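Local coordinates for protein alpha-galactosidase (Thermus thermophilus, PDB 6LCJ) that probably hydrolyses terminal alpha-galactosidic bonds of galactosides, and is found as an assembly of six copies of the chain, at residues V34-P39 against R102-G107; H48-W53 against W89-G94; L55-D60 against T387-W392; A64-L69 against W371-T376; R153-R158 against N396-P401. One frame throughout, in Å; residues are numbered along the deposited sequence.

Interaction 1: residues V34-P39 against R102-G107; sequences VRVFPP and RALLLG
Apolar packing, almost all between side chains, makes this contact. Its centre is V36, a valine that addresses two leucines at once. With chi1 at 177°, CG1 of V36 lies anti to its own backbone N and meets CD2 of L104 at 3.6 Å, the shortest approach between the two segments; the other branch, CG2, reaches L106 CD1 at 4.1 Å. V34 adds CG2, the methyl placed between its backbone N and carbonyl carbon, and this one methyl sits 3.9 Å from both CD1 and CD2 of L106, so that it touches the two prongs of the isobutyl fork. Each leucine has CG anti to its backbone N, which extends the fork across the gap, and each crosses its valine partner obliquely.

The backbones stand well apart. Axes of strands 34-37 and 102-107 are antiparallel at 177° but 9.2 Å distant, and CA atoms of V36 and L106 are 8.0 Å apart, too far for pairing within one sheet. This spacing is that of two sheets packed face to face: strand 33-37 belongs to a six-stranded antiparallel sheet and strand 102-108 to a seven-stranded one, together forming a beta-sandwich. L135, from strand 132-137, touches V36 and L104 as well.

Proline contacts close the far end, where P38 offers CA to L104 CD2 at 3.9 Å and its ring only more loosely. Charged groups stay off the interface: R35 points away from strand 102-107, pairs with E33 and gives NH2 to the carbonyl of D256 of a second subunit.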
# COMPACT_ATOMS: atom_id res chain seq x y z
N VAL E 34 27.07 6.15 26.07
CA VAL E 34 26.88 6.27 27.51
C VAL E 34 25.39 6.40 27.78
O VAL E 34 24.63 6.94 26.97
CB VAL E 34 27.66 7.47 28.12
CG1 VAL E 34 29.16 7.30 27.88
CG2 VAL E 34 27.16 8.79 27.57
N ARG E 35 24.96 5.87 28.92
CA ARG E 35 23.57 5.88 29.31
C ARG E 35 23.47 6.44 30.71
O ARG E 35 24.14 5.96 31.62
CB ARG E 35 22.97 4.47 29.25
CG ARG E 35 23.06 3.85 27.88
CD ARG E 35 22.00 2.80 27.66
NE ARG E 35 22.03 2.33 26.28
CZ ARG E 35 21.38 1.27 25.83
NH1 ARG E 35 20.66 0.53 26.67
NH2 ARG E 35 21.47 0.93 24.55
N VAL E 36 22.64 7.47 30.88
CA VAL E 36 22.45 8.12 32.17
C VAL E 36 20.96 8.06 32.48
O VAL E 36 20.14 8.40 31.63
CB VAL E 36 22.95 9.58 32.15
CG1 VAL E 36 22.66 10.25 33.47
CG2 VAL E 36 24.44 9.63 31.83
N PHE E 37 20.62 7.62 33.70
CA PHE E 37 19.21 7.50 34.04
C PHE E 37 18.85 8.54 35.07
O PHE E 37 19.53 8.64 36.10
CB PHE E 37 18.88 6.10 34.56
CG PHE E 37 19.25 5.00 33.61
CD1 PHE E 37 18.32 4.49 32.72
CD2 PHE E 37 20.55 4.52 33.58
CE1 PHE E 37 18.68 3.51 31.83
CE2 PHE E 37 20.92 3.54 32.68
CZ PHE E 37 19.99 3.02 31.81
N PRO E 38 17.82 9.34 34.83
CA PRO E 38 17.43 10.35 35.78
C PRO E 38 16.93 9.72 37.06
O PRO E 38 16.24 8.69 37.04
CB PRO E 38 16.31 11.11 35.06
CG PRO E 38 15.78 10.14 34.08
CD PRO E 38 16.96 9.35 33.63
N PRO E 39 17.26 10.30 38.19
CA PRO E 39 16.69 9.85 39.46
C PRO E 39 15.38 10.56 39.76
O PRO E 39 15.02 10.76 40.92
CB PRO E 39 17.78 10.22 40.46
CG PRO E 39 18.39 11.47 39.88
CD PRO E 39 18.28 11.35 38.37
N ARG E 102 15.63 21.72 38.11
CA ARG E 102 17.02 21.34 37.96
C ARG E 102 17.16 20.43 36.74
O ARG E 102 16.23 19.71 36.36
CB ARG E 102 17.54 20.66 39.23
CG ARG E 102 17.54 21.63 40.41
CD ARG E 102 18.44 21.18 41.55
NE ARG E 102 17.97 19.95 42.16
CZ ARG E 102 18.77 19.04 42.71
NH1 ARG E 102 20.09 19.24 42.73
NH2 ARG E 102 18.25 17.93 43.25
N ALA E 103 18.33 20.50 36.11
CA ALA E 103 18.58 19.79 34.86
C ALA E 103 19.67 18.74 35.03
O ALA E 103 20.68 18.98 35.68
CB ALA E 103 18.97 20.77 33.75
N LEU E 104 19.43 17.57 34.45
CA LEU E 104 20.47 16.56 34.30
C LEU E 104 21.05 16.73 32.89
O LEU E 104 20.35 16.52 31.90
CB LEU E 104 19.91 15.15 34.50
CG LEU E 104 20.90 14.00 34.35
CD1 LEU E 104 21.83 13.96 35.55
CD2 LEU E 104 20.16 12.69 34.19
N LEU E 105 22.31 17.13 32.81
CA LEU E 105 22.97 17.47 31.56
C LEU E 105 23.99 16.41 31.18
O LEU E 105 24.81 16.01 32.02
CB LEU E 105 23.66 18.84 31.65
CG LEU E 105 24.34 19.40 30.40
CD1 LEU E 105 24.27 20.93 30.38
CD2 LEU E 105 25.80 18.93 30.29
N LEU E 106 23.96 15.99 29.92
CA LEU E 106 24.96 15.12 29.33
C LEU E 106 25.47 15.79 28.06
O LEU E 106 24.71 15.95 27.10
CB LEU E 106 24.36 13.74 29.02
CG LEU E 106 25.31 12.79 28.29
CD1 LEU E 106 26.32 12.21 29.28
CD2 LEU E 106 24.54 11.70 27.53
N GLY E 107 26.74 16.17 28.05
CA GLY E 107 27.31 16.88 26.92
C GLY E 107 28.64 16.36 26.41
O GLY E 107 29.55 16.10 27.19

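Interaction 2: residues H48-W53 against W89-G94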
# COMPACT_ATOMS: atom_id res chain seq x y z
N HIS E 48 18.92 20.04 21.53
CA HIS E 48 19.90 20.94 20.91
C HIS E 48 20.10 20.59 19.43
O HIS E 48 20.68 19.55 19.09
CB HIS E 48 21.23 20.89 21.64
CG HIS E 48 22.17 21.94 21.13
ND1 HIS E 48 23.33 21.64 20.44
CD2 HIS E 48 22.06 23.29 21.11
CE1 HIS E 48 23.91 22.76 20.06
NE2 HIS E 48 23.16 23.78 20.46
N GLY E 49 19.66 21.48 18.55
CA GLY E 49 19.85 21.28 17.12
C GLY E 49 21.31 21.41 16.69
O GLY E 49 22.18 21.92 17.40
N TRP E 50 21.56 20.95 15.46
CA TRP E 50 22.93 20.76 14.99
C TRP E 50 23.63 22.08 14.68
O TRP E 50 24.79 22.27 15.05
CB TRP E 50 22.92 19.89 13.74
CG TRP E 50 24.29 19.53 13.24
CD1 TRP E 50 25.37 19.17 13.99
CD2 TRP E 50 24.70 19.48 11.88
NE1 TRP E 50 26.43 18.89 13.17
CE2 TRP E 50 26.05 19.06 11.86
CE3 TRP E 50 24.05 19.72 10.65
CZ2 TRP E 50 26.76 18.90 10.68
CZ3 TRP E 50 24.75 19.55 9.48
CH2 TRP E 50 26.10 19.14 9.50
N GLN E 51 22.96 22.97 13.94
CA GLN E 51 23.62 24.15 13.40
C GLN E 51 22.86 25.42 13.80
O GLN E 51 21.84 25.38 14.50
CB GLN E 51 23.77 24.03 11.86
CG GLN E 51 22.52 23.64 11.12
CD GLN E 51 22.21 24.58 9.97
OE1 GLN E 51 22.36 25.80 10.10
NE2 GLN E 51 21.76 24.03 8.83
N SER E 52 23.39 26.56 13.34
CA SER E 52 22.87 27.88 13.71
C SER E 52 21.35 27.97 13.60
O SER E 52 20.68 28.36 14.56
CB SER E 52 23.51 28.94 12.81
OG SER E 52 24.88 29.10 13.13
N TRP E 53 20.80 27.60 12.44
CA TRP E 53 19.37 27.74 12.19
C TRP E 53 18.55 26.67 12.89
O TRP E 53 17.33 26.83 13.04
CB TRP E 53 19.10 27.72 10.67
CG TRP E 53 19.97 28.71 9.92
CD1 TRP E 53 20.36 29.94 10.36
CD2 TRP E 53 20.57 28.53 8.63
NE1 TRP E 53 21.16 30.54 9.42
CE2 TRP E 53 21.31 29.70 8.35
CE3 TRP E 53 20.55 27.50 7.68
CZ2 TRP E 53 22.03 29.87 7.15
CZ3 TRP E 53 21.28 27.67 6.48
CH2 TRP E 53 21.99 28.85 6.24
N TRP E 89 16.31 13.18 19.21
CA TRP E 89 17.77 13.23 19.17
C TRP E 89 18.23 14.69 19.11
O TRP E 89 17.70 15.48 18.35
CB TRP E 89 18.32 12.49 17.95
CG TRP E 89 18.41 11.01 18.07
CD1 TRP E 89 17.52 10.10 17.60
CD2 TRP E 89 19.49 10.26 18.65
NE1 TRP E 89 17.96 8.82 17.86
CE2 TRP E 89 19.16 8.89 18.50
CE3 TRP E 89 20.68 10.60 19.29
CZ2 TRP E 89 19.98 7.88 18.97
CZ3 TRP E 89 21.50 9.59 19.76
CH2 TRP E 89 21.15 8.24 19.59
N GLY E 90 19.24 15.03 19.92
CA GLY E 90 19.88 16.32 19.84
C GLY E 90 21.35 16.17 19.47
O GLY E 90 21.91 15.07 19.47
N SER E 91 21.98 17.30 19.16
CA SER E 91 23.38 17.32 18.78
C SER E 91 24.27 17.72 19.95
O SER E 91 24.06 18.77 20.57
CB SER E 91 23.63 18.27 17.61
OG SER E 91 25.01 18.58 17.54
N GLY E 92 25.27 16.88 20.24
CA GLY E 92 26.34 17.24 21.15
C GLY E 92 25.97 17.22 22.61
O GLY E 92 26.71 16.65 23.42
N VAL E 93 24.84 17.84 22.99
CA VAL E 93 24.44 17.93 24.38
C VAL E 93 22.93 17.72 24.51
O VAL E 93 22.15 18.06 23.61
CB VAL E 93 24.86 19.29 25.01
CG1 VAL E 93 24.31 20.44 24.18
CG2 VAL E 93 24.39 19.41 26.48
N GLY E 94 22.52 17.14 25.63
CA GLY E 94 21.12 17.00 25.96
C GLY E 94 20.94 17.18 27.45
O GLY E 94 21.91 17.21 28.22
O HOH W 1 19.75 17.55 22.69
O HOH W 2 26.22 21.40 17.57
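Two direct hydrogen bonds between H48 and S91 form the tight part of the contact. The amide of S91 donates to H48 O at 2.6 Å, nearly straight at 174° and almost along the C=O axis. In return H48 ND1 donates to S91 O at 3.0 Å, with the acceptor close to the imidazole plane; CG anti to the backbone N (chi1 -172°) puts the ring there. S91 O is gripped twice, since V93 N also reaches it at 2.7 Å, across G92 with its positive phi. The second ring nitrogen, H48 NE2, is hydrogen-bonded to NE of R390, so both nitrogens are engaged, which restrains the ring's rotation.

The rest is looser, partly bridged by water and partly side-chain contact at 3.6 Å or more. One water accepts from H48 N and donates to V93 O; another links W50 O to S91 OG. The hydroxyl also faces the edge of the W50 indole, OG to CD1 3.6 Å, while W50 NE1 turns to E317. V93 CG1 merely approaches H48 CG at 4.0 Å.

The short V93-to-S91 bond fits a gamma turn centred on G92, the bend by which the chain passes from one sheet of a beta-sandwich (strand 89-91) to the other (strand 93-97).

Interaction 3: residues L55-D60 against T387-W392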
# COMPACT_ATOMS: atom_id res chain seq x y z
N LEU E 55 16.66 24.13 15.52
CA LEU E 55 15.91 24.38 16.74
C LEU E 55 16.71 23.94 17.96
O LEU E 55 17.20 22.80 18.03
CB LEU E 55 14.58 23.64 16.70
CG LEU E 55 13.82 23.79 18.03
CD1 LEU E 55 12.97 25.04 18.04
CD2 LEU E 55 12.99 22.54 18.36
N ALA E 56 16.82 24.84 18.94
CA ALA E 56 17.25 24.51 20.28
C ALA E 56 16.15 24.93 21.24
O ALA E 56 15.79 26.11 21.29
CB ALA E 56 18.57 25.21 20.63
N ALA E 57 15.60 23.97 21.99
CA ALA E 57 14.48 24.26 22.88
C ALA E 57 14.22 23.06 23.77
O ALA E 57 14.69 21.95 23.50
CB ALA E 57 13.21 24.61 22.09
N TRP E 58 13.45 23.30 24.84
CA TRP E 58 12.95 22.23 25.70
C TRP E 58 11.67 21.66 25.09
O TRP E 58 10.75 22.41 24.75
CB TRP E 58 12.66 22.75 27.11
CG TRP E 58 13.90 23.05 27.91
CD1 TRP E 58 14.55 24.25 28.02
CD2 TRP E 58 14.65 22.11 28.70
NE1 TRP E 58 15.66 24.12 28.84
CE2 TRP E 58 15.74 22.82 29.27
CE3 TRP E 58 14.50 20.75 28.98
CZ2 TRP E 58 16.67 22.21 30.10
CZ3 TRP E 58 15.44 20.14 29.81
CH2 TRP E 58 16.51 20.88 30.36
N VAL E 59 11.63 20.34 24.93
CA VAL E 59 10.46 19.68 24.35
C VAL E 59 9.97 18.59 25.30
O VAL E 59 10.64 18.20 26.26
CB VAL E 59 10.75 19.07 22.96
CG1 VAL E 59 11.37 20.10 22.05
CG2 VAL E 59 11.63 17.83 23.09
N ASP E 60 8.77 18.11 25.01
CA ASP E 60 8.16 17.01 25.74
C ASP E 60 8.59 15.71 25.09
O ASP E 60 8.18 15.44 23.95
CB ASP E 60 6.64 17.15 25.73
CG ASP E 60 5.93 16.13 26.60
OD1 ASP E 60 6.56 15.15 27.08
OD2 ASP E 60 4.71 16.31 26.80
N THR E 387 18.12 31.20 19.92
CA THR E 387 19.14 32.02 20.56
C THR E 387 19.01 31.96 22.08
O THR E 387 20.00 31.76 22.79
CB THR E 387 19.01 33.46 20.08
OG1 THR E 387 19.29 33.51 18.68
CG2 THR E 387 19.96 34.39 20.84
N LEU E 388 17.79 32.13 22.60
CA LEU E 388 17.59 32.10 24.04
C LEU E 388 18.14 30.83 24.68
O LEU E 388 18.53 30.85 25.86
CB LEU E 388 16.11 32.26 24.37
CG LEU E 388 15.59 33.69 24.36
CD1 LEU E 388 14.08 33.74 24.23
CD2 LEU E 388 16.07 34.41 25.62
N HIS E 389 18.19 29.72 23.95
CA HIS E 389 18.66 28.46 24.52
C HIS E 389 20.11 28.18 24.20
O HIS E 389 20.60 27.08 24.47
CB HIS E 389 17.80 27.29 24.06
CG HIS E 389 16.37 27.39 24.49
ND1 HIS E 389 15.44 28.16 23.82
CD2 HIS E 389 15.72 26.84 25.54
CE1 HIS E 389 14.28 28.06 24.43
NE2 HIS E 389 14.42 27.27 25.47
N ARG E 390 20.82 29.15 23.62
CA ARG E 390 22.23 28.98 23.33
C ARG E 390 23.09 30.08 23.94
O ARG E 390 24.27 30.21 23.57
CB ARG E 390 22.44 28.89 21.81
CG ARG E 390 22.01 27.56 21.24
CD ARG E 390 22.07 27.54 19.72
NE ARG E 390 22.03 26.19 19.19
CZ ARG E 390 21.55 25.89 17.99
NH1 ARG E 390 21.08 26.86 17.21
NH2 ARG E 390 21.54 24.63 17.55
N LEU E 391 22.54 30.86 24.88
CA LEU E 391 23.30 31.98 25.43
C LEU E 391 24.46 31.52 26.31
O LEU E 391 25.43 32.26 26.45
CB LEU E 391 22.37 32.91 26.20
CG LEU E 391 21.35 33.65 25.34
CD1 LEU E 391 20.37 34.40 26.19
CD2 LEU E 391 22.05 34.61 24.39
N TRP E 392 24.40 30.29 26.84
CA TRP E 392 25.51 29.72 27.61
C TRP E 392 26.79 29.65 26.79
O TRP E 392 27.87 29.51 27.37
CB TRP E 392 25.15 28.33 28.14
CG TRP E 392 24.51 27.43 27.13
CD1 TRP E 392 23.20 27.43 26.73
CD2 TRP E 392 25.14 26.38 26.37
NE1 TRP E 392 22.99 26.47 25.77
CE2 TRP E 392 24.16 25.80 25.54
CE3 TRP E 392 26.45 25.88 26.32
CZ2 TRP E 392 24.45 24.76 24.67
CZ3 TRP E 392 26.72 24.85 25.47
CH2 TRP E 392 25.73 24.30 24.65
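A56 opens the contact by setting its CB over one face of the R390 guanidinium, 3.9 Å from NE and displaced toward the rim. The arginine chain is extended from CG to NE, and its polar end is engaged elsewhere, NH1 on V355 O. A56 O comes within 3.3 Å of H389 ND1, yet the angle is too poor for a bond; ND1 is instead bonded to R385 O. At A57 the backbone itself packs: its CA stands over the centre of the H389 ring, 3.9 Å from the centroid and 6° off the normal, a well-aligned CH-pi contact. W58 then meets the same imidazole rim to rim, W58 CD1 to H389 CD2 at 3.8 Å, the planes 60° apart, with neither ring over the other. An alanine in place of H389 removes the ring under A57, the rim contact with W58 and the side-chain bonds to R385 and Y464, and would probably loosen this join.

At the backbone of the same residue, W392 NE1 donates to H389 O at 2.8 Å. The contact thus seats the residues leaving helix 380-388 against strand 56-59, the outermost strand, within this chain, of its antiparallel sheet, with strand 44-48 beside it and helix 140-149 touching W58 and W392.

Interaction 4: residues A64-L69 against W371-T376; sequences APTPLL and WLADPT
L68 lies against the A373 carbonyl and the side chain of D374, with CG 3.6 Å from A373 O and CD1 3.7 Å from D374 OD1. Its CG is anti to the backbone N (chi1 -175°), which carries the branch end toward residues 373-374. The carboxylate it touches is already committed: OD1 accepts from T376 N in an Asx turn, and from T376 OG1 at 2.6 Å on its syn lone pair, so two donors hold that oxygen, while OD2 forms a salt bridge with R368. A leucine methyl against OD1 is therefore packing beside a satisfied polar atom.

One direct hydrogen bond joins the backbones, L69 N to L372 O at 2.9 Å with a 158° angle, the donor lying in the carbonyl plane. Around it L69 CB touches L372 CD2 at 3.9 Å. A373, the first residue to leave helical geometry, has positive phi, and its CB meets P67 O at 3.5 Å and T66 CG2 at 3.7 Å. Two waters stitch the remainder: one donates to T66 O and A373 O, the other to L69 O and D374 OD2. T66 and L69 are exposed, whereas L68 and D374 are buried. W371, at the helix end, meets F266 of a third subunit edge-to-face.

The contact is loop on loop, the touching parts 109° apart in direction: the connection from strand 56-59 to helix 80-84 lies across the loop between helices 366-371 and 380-388.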
# COMPACT_ATOMS: atom_id res chain seq x y z
N ALA E 64 5.60 12.65 19.94
CA ALA E 64 6.50 12.34 18.85
C ALA E 64 6.91 13.62 18.10
O ALA E 64 6.14 14.58 18.06
CB ALA E 64 5.85 11.37 17.88
N PRO E 65 8.11 13.65 17.53
CA PRO E 65 8.51 14.82 16.73
C PRO E 65 7.80 14.87 15.39
O PRO E 65 7.62 13.86 14.71
CB PRO E 65 10.02 14.62 16.55
CG PRO E 65 10.27 13.16 16.86
CD PRO E 65 9.25 12.78 17.87
N THR E 66 7.41 16.09 14.99
CA THR E 66 6.71 16.33 13.73
C THR E 66 7.70 16.35 12.57
O THR E 66 8.68 17.10 12.62
CB THR E 66 5.96 17.66 13.79
OG1 THR E 66 5.23 17.77 15.02
CG2 THR E 66 5.02 17.80 12.62
N PRO E 67 7.47 15.59 11.50
CA PRO E 67 8.36 15.67 10.34
C PRO E 67 8.42 17.08 9.77
O PRO E 67 7.41 17.78 9.71
CB PRO E 67 7.73 14.69 9.34
CG PRO E 67 6.88 13.77 10.18
CD PRO E 67 6.37 14.63 11.30
N LEU E 68 9.61 17.48 9.35
CA LEU E 68 9.86 18.80 8.80
C LEU E 68 9.69 18.72 7.29
O LEU E 68 10.23 17.82 6.65
CB LEU E 68 11.27 19.27 9.17
CG LEU E 68 11.70 20.69 8.80
CD1 LEU E 68 12.68 21.21 9.84
CD2 LEU E 68 12.31 20.76 7.41
N LEU E 69 8.96 19.68 6.73
CA LEU E 69 8.67 19.72 5.31
C LEU E 69 9.16 21.03 4.73
O LEU E 69 9.33 22.01 5.45
CB LEU E 69 7.16 19.57 5.03
CG LEU E 69 6.51 18.28 5.54
CD1 LEU E 69 5.05 18.23 5.14
CD2 LEU E 69 7.26 17.07 5.02
N TRP E 371 2.47 24.80 9.13
CA TRP E 371 2.00 23.84 8.14
C TRP E 371 3.13 22.96 7.63
O TRP E 371 2.94 21.76 7.41
CB TRP E 371 1.29 24.57 7.01
CG TRP E 371 0.04 25.22 7.50
CD1 TRP E 371 -0.18 26.54 7.69
CD2 TRP E 371 -1.16 24.55 7.91
NE1 TRP E 371 -1.45 26.76 8.17
CE2 TRP E 371 -2.08 25.55 8.32
CE3 TRP E 371 -1.57 23.20 7.96
CZ2 TRP E 371 -3.37 25.25 8.77
CZ3 TRP E 371 -2.86 22.91 8.41
CH2 TRP E 371 -3.74 23.93 8.82
N LEU E 372 4.31 23.53 7.45
CA LEU E 372 5.47 22.74 7.06
C LEU E 372 6.30 22.29 8.26
O LEU E 372 7.28 21.55 8.08
CB LEU E 372 6.33 23.53 6.07
CG LEU E 372 5.57 23.97 4.81
CD1 LEU E 372 6.33 25.05 4.06
CD2 LEU E 372 5.29 22.79 3.92
N ALA E 373 5.94 22.72 9.46
CA ALA E 373 6.61 22.30 10.70
C ALA E 373 8.12 22.54 10.62
O ALA E 373 8.94 21.66 10.93
CB ALA E 373 6.28 20.84 11.01
N ASP E 374 8.50 23.74 10.17
CA ASP E 374 9.90 24.13 9.99
C ASP E 374 10.21 25.35 10.86
O ASP E 374 10.06 26.50 10.41
CB ASP E 374 10.20 24.44 8.52
CG ASP E 374 11.63 24.90 8.28
OD1 ASP E 374 12.48 24.82 9.21
OD2 ASP E 374 11.93 25.34 7.15
N PRO E 375 10.66 25.15 12.09
CA PRO E 375 11.00 26.28 12.95
C PRO E 375 12.38 26.87 12.69
O PRO E 375 12.87 27.63 13.53
CB PRO E 375 10.93 25.65 14.35
CG PRO E 375 11.44 24.27 14.10
CD PRO E 375 10.86 23.86 12.78
N THR E 376 13.01 26.57 11.56
CA THR E 376 14.34 27.08 11.25
C THR E 376 14.32 28.17 10.19
O THR E 376 15.38 28.68 9.83
CB THR E 376 15.28 25.94 10.79
OG1 THR E 376 15.00 25.60 9.42
CG2 THR E 376 15.15 24.69 11.66
O HOH W 3 9.37 19.63 12.67
O HOH W 4 10.49 24.53 5.03

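Interaction 5: residues R153-R158 against N396-P401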
# COMPACT_ATOMS: atom_id res chain seq x y z
N ARG E 153 37.29 27.79 23.63
CA ARG E 153 36.91 29.19 23.72
C ARG E 153 37.75 30.00 22.75
O ARG E 153 38.88 29.65 22.44
CB ARG E 153 37.10 29.72 25.15
CG ARG E 153 36.64 28.76 26.20
CD ARG E 153 37.10 29.20 27.55
NE ARG E 153 36.43 30.41 28.00
CZ ARG E 153 37.06 31.51 28.41
NH1 ARG E 153 38.38 31.54 28.40
NH2 ARG E 153 36.36 32.57 28.81
N ARG E 154 37.16 31.08 22.25
CA ARG E 154 37.92 32.07 21.49
C ARG E 154 37.16 33.39 21.63
O ARG E 154 36.16 33.61 20.93
CB ARG E 154 38.06 31.67 20.03
CG ARG E 154 38.66 32.79 19.19
CD ARG E 154 39.00 32.33 17.80
NE ARG E 154 39.66 33.37 17.02
CZ ARG E 154 40.96 33.40 16.74
NH1 ARG E 154 41.77 32.44 17.18
NH2 ARG E 154 41.46 34.39 16.01
N LEU E 155 37.63 34.23 22.54
CA LEU E 155 36.99 35.51 22.87
C LEU E 155 37.89 36.63 22.36
O LEU E 155 38.92 36.95 22.96
CB LEU E 155 36.73 35.60 24.37
CG LEU E 155 35.69 34.58 24.86
CD1 LEU E 155 35.38 34.74 26.34
CD2 LEU E 155 34.41 34.69 24.03
N SER E 156 37.50 37.21 21.22
CA SER E 156 38.34 38.16 20.47
C SER E 156 37.96 39.59 20.84
O SER E 156 37.44 40.37 20.02
CB SER E 156 38.21 37.92 18.97
OG SER E 156 38.84 36.71 18.57
N GLY E 157 38.23 39.93 22.10
CA GLY E 157 37.81 41.22 22.62
C GLY E 157 36.30 41.33 22.69
O GLY E 157 35.59 40.36 22.98
N ARG E 158 35.82 42.48 22.45
CA ARG E 158 34.41 42.77 22.50
C ARG E 158 33.83 42.70 21.09
O ARG E 158 34.53 42.98 20.12
CB ARG E 158 34.16 44.16 23.12
CG ARG E 158 33.07 45.01 22.47
CD ARG E 158 33.06 46.48 22.96
NE ARG E 158 34.09 47.31 22.31
CZ ARG E 158 34.04 47.71 21.04
NH1 ARG E 158 33.03 47.36 20.24
NH2 ARG E 158 35.02 48.47 20.54
N ASN E 396 32.25 30.95 25.22
CA ASN E 396 33.14 30.34 24.24
C ASN E 396 33.30 31.12 22.96
O ASN E 396 34.24 30.85 22.22
CB ASN E 396 32.64 28.92 23.89
CG ASN E 396 32.39 28.08 25.12
OD1 ASN E 396 31.35 28.19 25.75
ND2 ASN E 396 33.35 27.22 25.46
N VAL E 397 32.41 32.08 22.66
CA VAL E 397 32.43 32.76 21.38
C VAL E 397 31.51 33.97 21.52
O VAL E 397 30.66 34.00 22.41
CB VAL E 397 31.96 31.80 20.25
CG1 VAL E 397 30.53 31.36 20.48
CG2 VAL E 397 32.12 32.44 18.87
N HIS E 398 31.70 34.96 20.66
CA HIS E 398 30.72 36.03 20.54
C HIS E 398 29.44 35.46 19.96
O HIS E 398 29.41 34.97 18.82
CB HIS E 398 31.25 37.15 19.66
CG HIS E 398 32.46 37.82 20.23
ND1 HIS E 398 33.32 38.57 19.46
CD2 HIS E 398 32.95 37.83 21.49
CE1 HIS E 398 34.29 39.03 20.24
NE2 HIS E 398 34.09 38.60 21.47
N VAL E 399 28.36 35.51 20.75
CA VAL E 399 27.09 34.93 20.36
C VAL E 399 26.30 35.98 19.57
O VAL E 399 25.96 37.04 20.10
CB VAL E 399 26.31 34.45 21.59
CG1 VAL E 399 24.88 34.13 21.21
CG2 VAL E 399 27.02 33.25 22.18
N ASP E 400 26.03 35.68 18.31
CA ASP E 400 25.33 36.60 17.44
C ASP E 400 23.84 36.28 17.42
O ASP E 400 23.45 35.22 16.93
CB ASP E 400 25.91 36.52 16.04
CG ASP E 400 25.26 37.51 15.08
OD1 ASP E 400 24.45 38.36 15.55
OD2 ASP E 400 25.59 37.46 13.87
N PRO E 401 22.96 37.16 17.92
CA PRO E 401 21.52 36.86 17.91
C PRO E 401 20.85 37.27 16.61
O PRO E 401 19.62 37.11 16.50
CB PRO E 401 20.98 37.69 19.09
CG PRO E 401 21.85 38.93 19.06
CD PRO E 401 23.22 38.52 18.44
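N396 ND2 is held by two hydrogen bonds, to P152 O and A148 O, and only brushes R153 CG. The backbone oxygen of the same residue, N396 O, has a single hydrogen bond across the contact, from R154 N at 2.9 Å, and R153 CA approaches it at 3.5 Å in a weaker CA-H...O contact. The amide of R154 comes from above the carbonyl plane, 39° out of it.

H398 carries the other end. CG anti to the carbonyl carbon (chi1 -63°) swings the ring toward the loop, where NE2 donates to G157 O at 2.8 Å; the angle at hydrogen, 136°, is bent. S156 O meets the ring edge in plane, 3.4 Å from CE1, and S156 centres an inverse gamma turn. L155 CD2 touches V397 N at 3.6 Å. With a leucine here instead of H398, the bonds to G157 O and to the Y335 hydroxyl would be lost, and the loop 153-158 would probably be held less firmly to strand 398-400.

The bond to G157 O, a carbonyl that can only accept, implies a proton on NE2. ND1 is bonded to Y335 OH, so both nitrogens are engaged and the ring links the loop to Y335 and the barrel strand.

In the fold
From the N terminus, interaction 1 closes a loop between the two sheets of the beta-sandwich, and interaction 2 nests inside it; the two touch through the neighbouring strands 93-97 and 102-108. Interaction 3 opens within both loops but closes only at the end of helix 380-388, so it crosses both and ties the sandwich to the part built around the parallel barrel. Interaction 4 is nested in interaction 3, crosses 1 and 2 in turn, and joins two loops. Interaction 5 begins after 1 and 2 have closed, crosses 3 and 4, and binds the entry to strand 161-164 to strand 398-400. Interactions 2 and 3 touch through R390, with centres about 9 Å apart.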